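Protein DUF199/WhiA (Thermotoga maritima, PDB 3HYI) is a probable cell division protein, implicated in chromosome segregation, that joins a degenerate LAGLIDADG homing endonuclease domain to a DNA-binding helix-turn-helix domain. Local coordinates at residues 8-11 against 12-16; 109-112 against 113-117. All coordinates share one frame; numbering follows the deposited sequence.

Contact 1: residues 8-11 against 12-16; sequences TFSE and EIKEE
Phe9 and Ile13 meet one turn apart, the methyl CD1 of Ile13 approaching the ring of Phe9 obliquely. CD1 of Ile13 sits 3.2 Å from CE2 of Phe9, a tight approach, with CD2 of the ring nearly as near. At chi1 -70° Ile13 holds CG1 beside its backbone N, which points CD1 back at the Phe9 ring. Met125 and Lys190 touch both side chains, so the pair is walled in by strand 123-125 and helix 189-201. On another side, Glu11 and Lys14 cross at about a right angle: OE1 of Glu11 lies 4.0 Å from CD of Lys14, beside the aliphatic chain, and their charged ends go to different partners. The carboxylate turns to Ser55 OG, whereas Lys14 NZ reaches the carbonyls of Leu120 and Gly123 and makes a cation-pi contact with Phe119, and Ser10 OG bonds Met125 N. All this rides on the first turns of helix 9-16, where Thr8 is the N-cap: its OG1 accepts from Glu11 N at 3.2 Å, and its O takes the hydrogen bond from Glu12 N. Glu12 doubles back over that start, CG 3.6 Å from Thr8 O and OE2 slanting toward Phe9, with a weak, long ion pair to Lys190. With an alanine here CG and the carboxylate are gone, which would probably leave Lys190 without that distant mate and the start of the helix less covered beside Thr8 O. Two waters bridge successive turns. One joins Ser10 OG to Lys14 NZ; the other donates to Glu11 OE2 at 2.7 Å and to Glu15 OE2, linking two carboxylates of like charge.

Contact 2: residues 109-112 against 113-117; sequences ALFV and SFLRG
With chi1 of -180°, Phe111 carries its ring anti to the backbone N and alongside the next turn, while Leu115 (chi1 -81°) turns CG beside its own backbone N, back toward that ring. The leucine therefore lies over one face of the phenylalanine: CG stands 3.9 Å from the ring centroid and only 21° off its normal, a CH-pi contact offset toward the rim. CD1 of Leu115 hangs past the ring's margin, 3.4 Å from CE2 of Phe111, the nearest atom-to-atom approach of the two side chains. The backbone ties the same two residues, Leu115 N donating to Phe111 O at 2.9 Å. Ser150 and Leu151 of helix 141-155 lie against this pair. A quarter turn round the helix, Arg116 bends at chi3 and brings its guanidinium back past Val112, so that NH1 runs 3.9 Å from CG1 of Val112 and one face of the group lies over Val112 O. The sequence from Leu115 onward, within helix 108-122, resembles the LAGLIDADG motif, and the helix packs as such a helix would against helix 25-39: Leu110 O accepts from Ser30 OG, and Phe114 rests on Ser30 while meeting Phe105 edge-to-face. Near the start, a water bridges Ser113 OG, donor to it at 2.7 Å, and Ala109 O, which also takes a weak bond from Ser113 N. Arg116 is buried, yet NE forms a salt bridge with Glu31 and NH1 bonds to Ile185 O; its charge is thus probably neutralised inside the protein, and the pairing with Glu31 fastens helix 108-122 to helix 25-39.

How the contacts relate
Contact 1 comes first along the chain, on helix 9-16 near the N-terminus, and contact 2 follows about a hundred residues later on helix 108-122. Their centres are 18 Å apart and their nearest atoms about 7 Å, so they do not touch. Lys14 of contact 1 nevertheless ties helix 9-16 to the far end of the helix that carries contact 2. Contact 2 belongs to the helical interface with helices 25-39 and 141-155, while contact 1 docks the N-terminal helix onto strand 123-125 and helix 189-201. Contact 1 thus fastens the leading helix to the LAGLIDADG-like part; contact 2 lies within that part's own helix packing, and both are separate from the helix-turn-helix domain.

Contact 1: residues 8-11 against 12-16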
ATOM      1  N   THR A   8     -16.054   3.793  -4.055  1.00 26.08           N
ATOM      2  CA  THR A   8     -14.604   3.854  -3.920  1.00 25.97           C
ATOM      3  C   THR A   8     -14.247   4.011  -2.449  1.00 25.75           C
ATOM      4  O   THR A   8     -15.004   4.581  -1.663  1.00 25.72           O
ATOM      5  CB  THR A   8     -13.943   4.993  -4.740  1.00 26.00           C
ATOM      6  OG1 THR A   8     -14.148   6.256  -4.091  1.00 26.22           O
ATOM      7  CG2 THR A   8     -14.473   5.036  -6.171  1.00 26.00           C
ATOM      8  N   PHE A   9     -13.084   3.482  -2.098  1.00 25.48           N
ATOM      9  CA  PHE A   9     -12.567   3.543  -0.743  1.00 25.28           C
ATOM     10  C   PHE A   9     -12.439   4.987  -0.261  1.00 25.07           C
ATOM     11  O   PHE A   9     -12.700   5.297   0.902  1.00 24.93           O
ATOM     12  CB  PHE A   9     -11.199   2.877  -0.716  1.00 25.21           C
ATOM     13  CG  PHE A   9     -10.625   2.744   0.648  1.00 25.17           C
ATOM     14  CD1 PHE A   9     -10.930   1.642   1.429  1.00 25.28           C
ATOM     15  CD2 PHE A   9      -9.778   3.714   1.154  1.00 24.91           C
ATOM     16  CE1 PHE A   9     -10.402   1.510   2.694  1.00 25.25           C
ATOM     17  CE2 PHE A   9      -9.244   3.588   2.416  1.00 25.04           C
ATOM     18  CZ  PHE A   9      -9.556   2.486   3.190  1.00 25.25           C
ATOM     19  N   SER A  10     -12.022   5.850  -1.180  1.00 24.85           N
ATOM     20  CA  SER A  10     -11.823   7.269  -0.914  1.00 24.67           C
ATOM     21  C   SER A  10     -13.115   7.969  -0.508  1.00 24.53           C
ATOM     22  O   SER A  10     -13.136   8.718   0.466  1.00 24.08           O
ATOM     23  CB  SER A  10     -11.250   7.950  -2.159  1.00 24.66           C
ATOM     24  OG  SER A  10     -10.680   9.205  -1.837  1.00 24.60           O
ATOM     25  N   GLU A  11     -14.185   7.734  -1.267  1.00 24.58           N
ATOM     26  CA  GLU A  11     -15.487   8.332  -0.963  1.00 24.63           C
ATOM     27  C   GLU A  11     -16.047   7.813   0.363  1.00 24.46           C
ATOM     28  O   GLU A  11     -16.723   8.550   1.074  1.00 24.40           O
ATOM     29  CB  GLU A  11     -16.481   8.078  -2.102  1.00 24.75           C
ATOM     30  CG  GLU A  11     -17.853   8.777  -1.958  1.00 24.95           C
ATOM     31  CD  GLU A  11     -17.791  10.302  -2.011  1.00 25.41           C
ATOM     32  OE1 GLU A  11     -16.714  10.870  -2.295  1.00 25.63           O
ATOM     33  OE2 GLU A  11     -18.841  10.937  -1.772  1.00 25.30           O
ATOM     34  N   GLU A  12     -15.760   6.554   0.690  1.00 24.29           N
ATOM     35  CA  GLU A  12     -16.156   5.980   1.982  1.00 24.15           C
ATOM     36  C   GLU A  12     -15.502   6.707   3.161  1.00 23.86           C
ATOM     37  O   GLU A  12     -16.140   6.924   4.192  1.00 23.70           O
ATOM     38  CB  GLU A  12     -15.825   4.488   2.041  1.00 24.19           C
ATOM     39  CG  GLU A  12     -16.792   3.619   1.267  1.00 24.57           C
ATOM     40  CD  GLU A  12     -16.470   2.145   1.398  1.00 25.10           C
ATOM     41  OE1 GLU A  12     -17.344   1.389   1.866  1.00 25.69           O
ATOM     42  OE2 GLU A  12     -15.340   1.741   1.046  1.00 25.44           O
ATOM     43  N   ILE A  13     -14.232   7.071   3.002  1.00 23.63           N
ATOM     44  CA  ILE A  13     -13.536   7.910   3.978  1.00 23.52           C
ATOM     45  C   ILE A  13     -14.200   9.281   4.078  1.00 23.32           C
ATOM     46  O   ILE A  13     -14.446   9.778   5.173  1.00 23.34           O
ATOM     47  CB  ILE A  13     -12.045   8.093   3.605  1.00 23.63           C
ATOM     48  CG1 ILE A  13     -11.285   6.780   3.788  1.00 23.94           C
ATOM     49  CG2 ILE A  13     -11.392   9.182   4.454  1.00 23.71           C
ATOM     50  CD1 ILE A  13     -10.122   6.651   2.851  1.00 24.22           C
ATOM     51  N   LYS A  14     -14.496   9.884   2.931  1.00 23.17           N
ATOM     52  CA  LYS A  14     -15.102  11.217   2.895  1.00 23.02           C
ATOM     53  C   LYS A  14     -16.515  11.265   3.492  1.00 23.15           C
ATOM     54  O   LYS A  14     -16.916  12.288   4.042  1.00 22.91           O
ATOM     55  CB  LYS A  14     -15.091  11.770   1.465  1.00 22.87           C
ATOM     56  CG  LYS A  14     -13.693  12.114   0.994  1.00 22.27           C
ATOM     57  CD  LYS A  14     -13.669  12.704  -0.396  1.00 21.49           C
ATOM     58  CE  LYS A  14     -12.238  12.989  -0.824  1.00 20.62           C
ATOM     59  NZ  LYS A  14     -12.161  13.826  -2.045  1.00 19.64           N
ATOM     60  N   GLU A  15     -17.255  10.161   3.391  1.00 23.38           N
ATOM     61  CA  GLU A  15     -18.577  10.055   4.021  1.00 23.69           C
ATOM     62  C   GLU A  15     -18.520  10.156   5.549  1.00 23.64           C
ATOM     63  O   GLU A  15     -19.438  10.688   6.168  1.00 23.50           O
ATOM     64  CB  GLU A  15     -19.261   8.745   3.622  1.00 23.98           C
ATOM     65  CG  GLU A  15     -19.802   8.740   2.199  1.00 24.73           C
ATOM     66  CD  GLU A  15     -20.318   7.385   1.771  1.00 25.98           C
ATOM     67  OE1 GLU A  15     -19.862   6.360   2.326  1.00 27.17           O
ATOM     68  OE2 GLU A  15     -21.184   7.342   0.871  1.00 27.53           O
ATOM     69  N   GLU A  16     -17.449   9.638   6.151  1.00 23.78           N
ATOM     70  CA  GLU A  16     -17.248   9.748   7.603  1.00 23.89           C
ATOM     71  C   GLU A  16     -17.073  11.196   8.069  1.00 23.76           C
ATOM     72  O   GLU A  16     -17.321  11.509   9.232  1.00 23.66           O
ATOM     73  CB  GLU A  16     -16.025   8.935   8.055  1.00 23.95           C
ATOM     74  CG  GLU A  16     -16.242   7.432   8.103  1.00 24.46           C
ATOM     75  CD  GLU A  16     -15.210   6.709   8.963  1.00 25.08           C
ATOM     76  OE1 GLU A  16     -14.873   7.208  10.058  1.00 25.43           O
ATOM     77  OE2 GLU A  16     -14.744   5.628   8.550  1.00 25.50           O
TER
HETATM   78  O   HOH W   1     -11.946  11.028  -3.443  1.00 40.01           O
HETATM   79  O   HOH W   2     -21.025   9.733  -0.785  1.00 35.38           O

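Contact 2: residues 109-112 against 113-117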
ATOM      1  N   ALA A 109      -5.676  23.517  15.574  1.00 22.35           N
ATOM      2  CA  ALA A 109      -7.120  23.368  15.393  1.00 22.07           C
ATOM      3  C   ALA A 109      -7.557  23.943  14.041  1.00 21.76           C
ATOM      4  O   ALA A 109      -8.268  23.289  13.282  1.00 21.65           O
ATOM      5  CB  ALA A 109      -7.872  24.044  16.532  1.00 21.89           C
ATOM      6  N   LEU A 110      -7.116  25.160  13.742  1.00 21.60           N
ATOM      7  CA  LEU A 110      -7.415  25.791  12.452  1.00 21.47           C
ATOM      8  C   LEU A 110      -6.826  24.987  11.294  1.00 21.34           C
ATOM      9  O   LEU A 110      -7.472  24.805  10.263  1.00 21.01           O
ATOM     10  CB  LEU A 110      -6.876  27.224  12.406  1.00 21.45           C
ATOM     11  CG  LEU A 110      -7.463  28.210  13.420  1.00 21.66           C
ATOM     12  CD1 LEU A 110      -6.698  29.533  13.391  1.00 21.77           C
ATOM     13  CD2 LEU A 110      -8.949  28.442  13.155  1.00 21.55           C
ATOM     14  N   PHE A 111      -5.602  24.500  11.478  1.00 21.37           N
ATOM     15  CA  PHE A 111      -4.910  23.743  10.437  1.00 21.53           C
ATOM     16  C   PHE A 111      -5.579  22.402  10.124  1.00 21.47           C
ATOM     17  O   PHE A 111      -5.649  22.000   8.962  1.00 21.26           O
ATOM     18  CB  PHE A 111      -3.447  23.524  10.819  1.00 21.64           C
ATOM     19  CG  PHE A 111      -2.667  22.755   9.795  1.00 21.76           C
ATOM     20  CD1 PHE A 111      -2.454  23.289   8.531  1.00 22.12           C
ATOM     21  CD2 PHE A 111      -2.156  21.500  10.088  1.00 21.88           C
ATOM     22  CE1 PHE A 111      -1.737  22.586   7.575  1.00 22.24           C
ATOM     23  CE2 PHE A 111      -1.436  20.791   9.140  1.00 22.23           C
ATOM     24  CZ  PHE A 111      -1.228  21.335   7.880  1.00 22.30           C
ATOM     25  N   VAL A 112      -6.068  21.716  11.153  1.00 21.55           N
ATOM     26  CA  VAL A 112      -6.751  20.435  10.959  1.00 21.65           C
ATOM     27  C   VAL A 112      -8.034  20.602  10.148  1.00 21.48           C
ATOM     28  O   VAL A 112      -8.343  19.782   9.290  1.00 21.47           O
ATOM     29  CB  VAL A 112      -7.062  19.754  12.303  1.00 21.74           C
ATOM     30  CG1 VAL A 112      -8.043  18.610  12.120  1.00 22.10           C
ATOM     31  CG2 VAL A 112      -5.780  19.254  12.933  1.00 21.88           C
ATOM     32  N   SER A 113      -8.767  21.676  10.424  1.00 21.44           N
ATOM     33  CA  SER A 113      -9.984  21.994   9.688  1.00 21.37           C
ATOM     34  C   SER A 113      -9.684  22.371   8.237  1.00 21.27           C
ATOM     35  O   SER A 113     -10.412  21.976   7.330  1.00 21.11           O
ATOM     36  CB  SER A 113     -10.735  23.132  10.381  1.00 21.41           C
ATOM     37  OG  SER A 113     -11.207  22.719  11.651  1.00 21.94           O
ATOM     38  N   PHE A 114      -8.611  23.133   8.032  1.00 21.17           N
ATOM     39  CA  PHE A 114      -8.131  23.481   6.695  1.00 21.10           C
ATOM     40  C   PHE A 114      -7.756  22.224   5.912  1.00 21.22           C
ATOM     41  O   PHE A 114      -8.110  22.092   4.740  1.00 21.55           O
ATOM     42  CB  PHE A 114      -6.931  24.428   6.805  1.00 21.02           C
ATOM     43  CG  PHE A 114      -6.384  24.897   5.482  1.00 20.73           C
ATOM     44  CD1 PHE A 114      -7.118  25.759   4.675  1.00 20.62           C
ATOM     45  CD2 PHE A 114      -5.118  24.506   5.062  1.00 20.30           C
ATOM     46  CE1 PHE A 114      -6.607  26.207   3.460  1.00 20.44           C
ATOM     47  CE2 PHE A 114      -4.602  24.950   3.851  1.00 20.47           C
ATOM     48  CZ  PHE A 114      -5.351  25.803   3.049  1.00 20.17           C
ATOM     49  N   LEU A 115      -7.046  21.308   6.567  1.00 21.18           N
ATOM     50  CA  LEU A 115      -6.680  20.024   5.960  1.00 21.17           C
ATOM     51  C   LEU A 115      -7.902  19.208   5.552  1.00 21.10           C
ATOM     52  O   LEU A 115      -7.915  18.606   4.477  1.00 21.00           O
ATOM     53  CB  LEU A 115      -5.826  19.183   6.918  1.00 21.18           C
ATOM     54  CG  LEU A 115      -4.335  19.496   7.009  1.00 21.24           C
ATOM     55  CD1 LEU A 115      -3.702  18.574   8.038  1.00 21.75           C
ATOM     56  CD2 LEU A 115      -3.652  19.349   5.655  1.00 20.98           C
ATOM     57  N   ARG A 116      -8.910  19.175   6.420  1.00 21.01           N
ATOM     58  CA  ARG A 116     -10.151  18.460   6.134  1.00 21.05           C
ATOM     59  C   ARG A 116     -10.826  19.023   4.882  1.00 20.94           C
ATOM     60  O   ARG A 116     -11.281  18.269   4.026  1.00 20.99           O
ATOM     61  CB  ARG A 116     -11.102  18.523   7.334  1.00 21.13           C
ATOM     62  CG  ARG A 116     -12.384  17.721   7.145  1.00 21.61           C
ATOM     63  CD  ARG A 116     -13.077  17.421   8.467  1.00 22.76           C
ATOM     64  NE  ARG A 116     -13.336  18.635   9.235  1.00 24.19           N
ATOM     65  CZ  ARG A 116     -12.720  18.997  10.361  1.00 24.66           C
ATOM     66  NH1 ARG A 116     -11.786  18.240  10.927  1.00 25.45           N
ATOM     67  NH2 ARG A 116     -13.055  20.144  10.934  1.00 25.08           N
ATOM     68  N   GLY A 117     -10.880  20.349   4.781  1.00 20.77           N
ATOM     69  CA  GLY A 117     -11.416  21.017   3.600  1.00 20.66           C
ATOM     70  C   GLY A 117     -10.626  20.712   2.339  1.00 20.51           C
ATOM     71  O   GLY A 117     -11.208  20.410   1.297  1.00 20.43           O
TER
HETATM   72  O   HOH W   3     -10.247  21.897  14.046  1.00 25.65           O